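PDB 1XAU: B- and T-lymphocyte attenuator from Mus musculus, which acts as an inhibitory receptor on lymphocytes, dampening antigen receptor signalling through SHP-1 and SHP-2 and interacting with TNFRSF14 (HVEM) through its immunoglobulin-type ectodomain. Local coordinates for residues A[81-86]-A[92-97]. Sequence-based numbering, arbitrary orientation.
Sequences LHFKPI and GSYSCS
F83 and Y94 meet as an offset edge-to-face aromatic pair: the ring centroids are 5.7 Å apart, the planes stand at 86°, and it is F83 that offers its edge to the face of Y94. The touching end of F83 is the CE1-CZ side of its ring. F83 CZ lies 3.8 Å from Y94 CZ, while F83 CE1 comes to 3.6 Å from Y94 OH, so the contact is displaced from the middle of the tyrosine ring toward its hydroxyl end. L81 supplies the third group. Its CD2 methyl reaches Y94 CD1 at 4.0 Å, obliquely to the ring, and the two side chains run roughly at right angles. Two L81 torsions explain this reach: chi1 (176°) swings CG away from the backbone N, and chi2 (69°) turns CD1 aside, leaving CD2 as the extended branch, roughly anti to CA.

No hydrogen bond joins the two segments, and the closest CA atoms, those of L81 and C96, are 9.6 Å apart; the evidence is therefore for face-to-face packing of sheets through side chains. In the next shell, I86 CD1 lies 3.9 Å above the F83 ring plane, offset toward the rim. The phenol of Y94 is anchored by a hydrogen bond from its OH to the carbonyl O of D90, which satisfies the buried hydroxyl and should limit how far the ring can shift. W49 and L66 also pack on L81. C96 forms the disulfide with C36, which links the two sheets. Such a tyrosine, two residues before C96, the later cysteine of the intersheet disulfide, and bonded to D90 within a D-x-G-x-Y-x-C pattern, is the tyrosine corner of the immunoglobulin beta sandwich.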
ATOM      1  N   LEU A  81       4.891   0.685   1.553  1.00 14.39           N
ATOM      2  CA  LEU A  81       4.539   1.468   2.743  1.00 13.16           C
ATOM      3  C   LEU A  81       5.378   0.865   3.863  1.00 13.62           C
ATOM      4  O   LEU A  81       5.243  -0.332   4.200  1.00 15.33           O
ATOM      5  CB  LEU A  81       3.025   1.363   3.012  1.00 12.93           C
ATOM      6  CG  LEU A  81       2.624   2.093   4.305  1.00 13.56           C
ATOM      7  CD1 LEU A  81       2.792   3.642   4.064  1.00 14.41           C
ATOM      8  CD2 LEU A  81       1.162   1.733   4.658  1.00 13.91           C
ATOM      9  N   HIS A  82       6.187   1.694   4.525  1.00 13.25           N
ATOM     10  CA  HIS A  82       7.095   1.210   5.596  1.00 13.48           C
ATOM     11  C   HIS A  82       6.661   1.738   6.952  1.00 14.17           C
ATOM     12  O   HIS A  82       6.526   2.959   7.120  1.00 14.40           O
ATOM     13  CB  HIS A  82       8.475   1.770   5.383  1.00 15.24           C
ATOM     14  CG  HIS A  82       9.081   1.406   4.069  1.00 16.18           C
ATOM     15  ND1 HIS A  82       9.908   0.325   3.916  1.00 17.81           N
ATOM     16  CD2 HIS A  82       9.044   2.034   2.871  1.00 17.66           C
ATOM     17  CE1 HIS A  82      10.359   0.298   2.665  1.00 17.59           C
ATOM     18  NE2 HIS A  82       9.856   1.322   2.012  1.00 17.65           N
ATOM     19  N   PHE A  83       6.450   0.861   7.907  1.00 12.87           N
ATOM     20  CA  PHE A  83       6.084   1.262   9.254  1.00 14.52           C
ATOM     21  C   PHE A  83       7.386   1.133  10.085  1.00 15.26           C
ATOM     22  O   PHE A  83       7.973   0.017  10.194  1.00 16.16           O
ATOM     23  CB  PHE A  83       5.068   0.272   9.849  1.00 13.67           C
ATOM     24  CG  PHE A  83       3.769   0.191   9.092  1.00 15.62           C
ATOM     25  CD1 PHE A  83       2.656   0.872   9.592  1.00 15.22           C
ATOM     26  CD2 PHE A  83       3.658  -0.545   7.920  1.00 16.16           C
ATOM     27  CE1 PHE A  83       1.409   0.803   8.904  1.00 16.70           C
ATOM     28  CE2 PHE A  83       2.409  -0.610   7.203  1.00 17.25           C
ATOM     29  CZ  PHE A  83       1.287   0.084   7.734  1.00 16.62           C
ATOM     30  N   LYS A  84       7.801   2.229  10.715  1.00 16.38           N
ATOM     31  CA  LYS A  84       9.064   2.294  11.441  1.00 17.93           C
ATOM     32  C   LYS A  84       8.864   2.951  12.796  1.00 18.22           C
ATOM     33  O   LYS A  84       9.131   4.161  12.952  1.00 17.38           O
ATOM     34  CB  LYS A  84      10.050   3.149  10.619  1.00 20.01           C
ATOM     35  CG  LYS A  84      11.491   3.216  11.202  1.00 22.46           C
ATOM     36  CD  LYS A  84      12.483   3.911  10.247  1.00 26.34           C
ATOM     37  CE  LYS A  84      13.845   4.225  11.007  1.00 28.09           C
ATOM     38  NZ  LYS A  84      15.087   4.248  10.068  1.00 31.30           N
ATOM     39  N   PRO A  85       8.374   2.191  13.769  1.00 18.23           N
ATOM     40  CA  PRO A  85       8.005   0.771  13.654  1.00 18.14           C
ATOM     41  C   PRO A  85       6.501   0.719  13.536  1.00 18.06           C
ATOM     42  O   PRO A  85       5.848   1.760  13.611  1.00 17.17           O
ATOM     43  CB  PRO A  85       8.406   0.209  15.025  1.00 19.84           C
ATOM     44  CG  PRO A  85       8.038   1.319  15.952  1.00 18.60           C
ATOM     45  CD  PRO A  85       8.401   2.628  15.179  1.00 18.90           C
ATOM     46  N   ILE A  86       5.949  -0.486  13.442  1.00 17.26           N
ATOM     47  CA  ILE A  86       4.527  -0.667  13.411  1.00 17.89           C
ATOM     48  C   ILE A  86       3.928  -0.674  14.837  1.00 18.60           C
ATOM     49  O   ILE A  86       4.631  -1.017  15.826  1.00 20.00           O
ATOM     50  CB  ILE A  86       4.144  -1.946  12.655  1.00 16.56           C
ATOM     51  CG1 ILE A  86       2.628  -1.872  12.411  1.00 16.51           C
ATOM     52  CG2 ILE A  86       4.521  -3.204  13.473  1.00 15.55           C
ATOM     53  CD1 ILE A  86       2.286  -2.791  11.274  1.00 17.70           C
ATOM     54  N   GLY A  92      -5.436  -2.998  10.621  1.00 17.11           N
ATOM     55  CA  GLY A  92      -6.458  -2.449   9.706  1.00 17.34           C
ATOM     56  C   GLY A  92      -6.276  -2.913   8.286  1.00 17.80           C
ATOM     57  O   GLY A  92      -5.397  -3.778   8.017  1.00 17.36           O
ATOM     58  N   SER A  93      -7.054  -2.340   7.353  1.00 16.98           N
ATOM     59  CA  SER A  93      -7.060  -2.751   5.933  1.00 18.13           C
ATOM     60  C   SER A  93      -6.492  -1.626   5.108  1.00 16.24           C
ATOM     61  O   SER A  93      -6.857  -0.469   5.358  1.00 15.95           O
ATOM     62  CB  SER A  93      -8.524  -3.045   5.441  1.00 17.69           C
ATOM     63  OG  SER A  93      -9.032  -4.194   6.087  1.00 26.15           O
ATOM     64  N   TYR A  94      -5.562  -1.945   4.189  1.00 14.57           N
ATOM     65  CA  TYR A  94      -4.882  -0.926   3.393  1.00 12.92           C
ATOM     66  C   TYR A  94      -5.064  -1.210   1.876  1.00 13.43           C
ATOM     67  O   TYR A  94      -5.270  -2.340   1.479  1.00 13.14           O
ATOM     68  CB  TYR A  94      -3.376  -0.997   3.725  1.00 12.95           C
ATOM     69  CG  TYR A  94      -3.052  -0.610   5.165  1.00 14.13           C
ATOM     70  CD1 TYR A  94      -2.657   0.678   5.445  1.00 14.04           C
ATOM     71  CD2 TYR A  94      -3.189  -1.523   6.216  1.00 13.81           C
ATOM     72  CE1 TYR A  94      -2.374   1.074   6.751  1.00 14.61           C
ATOM     73  CE2 TYR A  94      -2.936  -1.141   7.557  1.00 14.02           C
ATOM     74  CZ  TYR A  94      -2.521   0.181   7.791  1.00 14.59           C
ATOM     75  OH  TYR A  94      -2.196   0.697   9.054  1.00 15.35           O
ATOM     76  N   SER A  95      -4.979  -0.197   1.046  1.00 14.19           N
ATOM     77  CA  SER A  95      -5.050  -0.439  -0.426  1.00 15.12           C
ATOM     78  C   SER A  95      -4.254   0.694  -1.036  1.00 15.79           C
ATOM     79  O   SER A  95      -3.974   1.700  -0.348  1.00 16.51           O
ATOM     80  CB  SER A  95      -6.525  -0.389  -0.957  1.00 16.34           C
ATOM     81  OG  SER A  95      -7.117   0.892  -0.716  1.00 18.20           O
ATOM     82  N   CYS A  96      -3.911   0.589  -2.325  1.00 17.12           N
ATOM     83  CA  CYS A  96      -3.185   1.672  -2.989  1.00 17.18           C
ATOM     84  C   CYS A  96      -4.079   2.139  -4.176  1.00 18.58           C
ATOM     85  O   CYS A  96      -4.951   1.386  -4.649  1.00 16.97           O
ATOM     86  CB  CYS A  96      -1.732   1.188  -3.421  1.00 18.50           C
ATOM     87  SG  CYS A  96      -1.802  -0.447  -4.282  1.00 22.37           S
ATOM     88  N   SER A  97      -3.929   3.384  -4.598  1.00 19.46           N
ATOM     89  CA  SER A  97      -4.778   3.862  -5.706  1.00 20.45           C
ATOM     90  C   SER A  97      -4.007   4.913  -6.457  1.00 22.06           C
ATOM     91  O   SER A  97      -2.993   5.447  -5.984  1.00 20.09           O
ATOM     92  CB  SER A  97      -6.107   4.496  -5.240  1.00 22.34           C
ATOM     93  OG  SER A  97      -5.831   5.436  -4.229  1.00 26.34           O
TER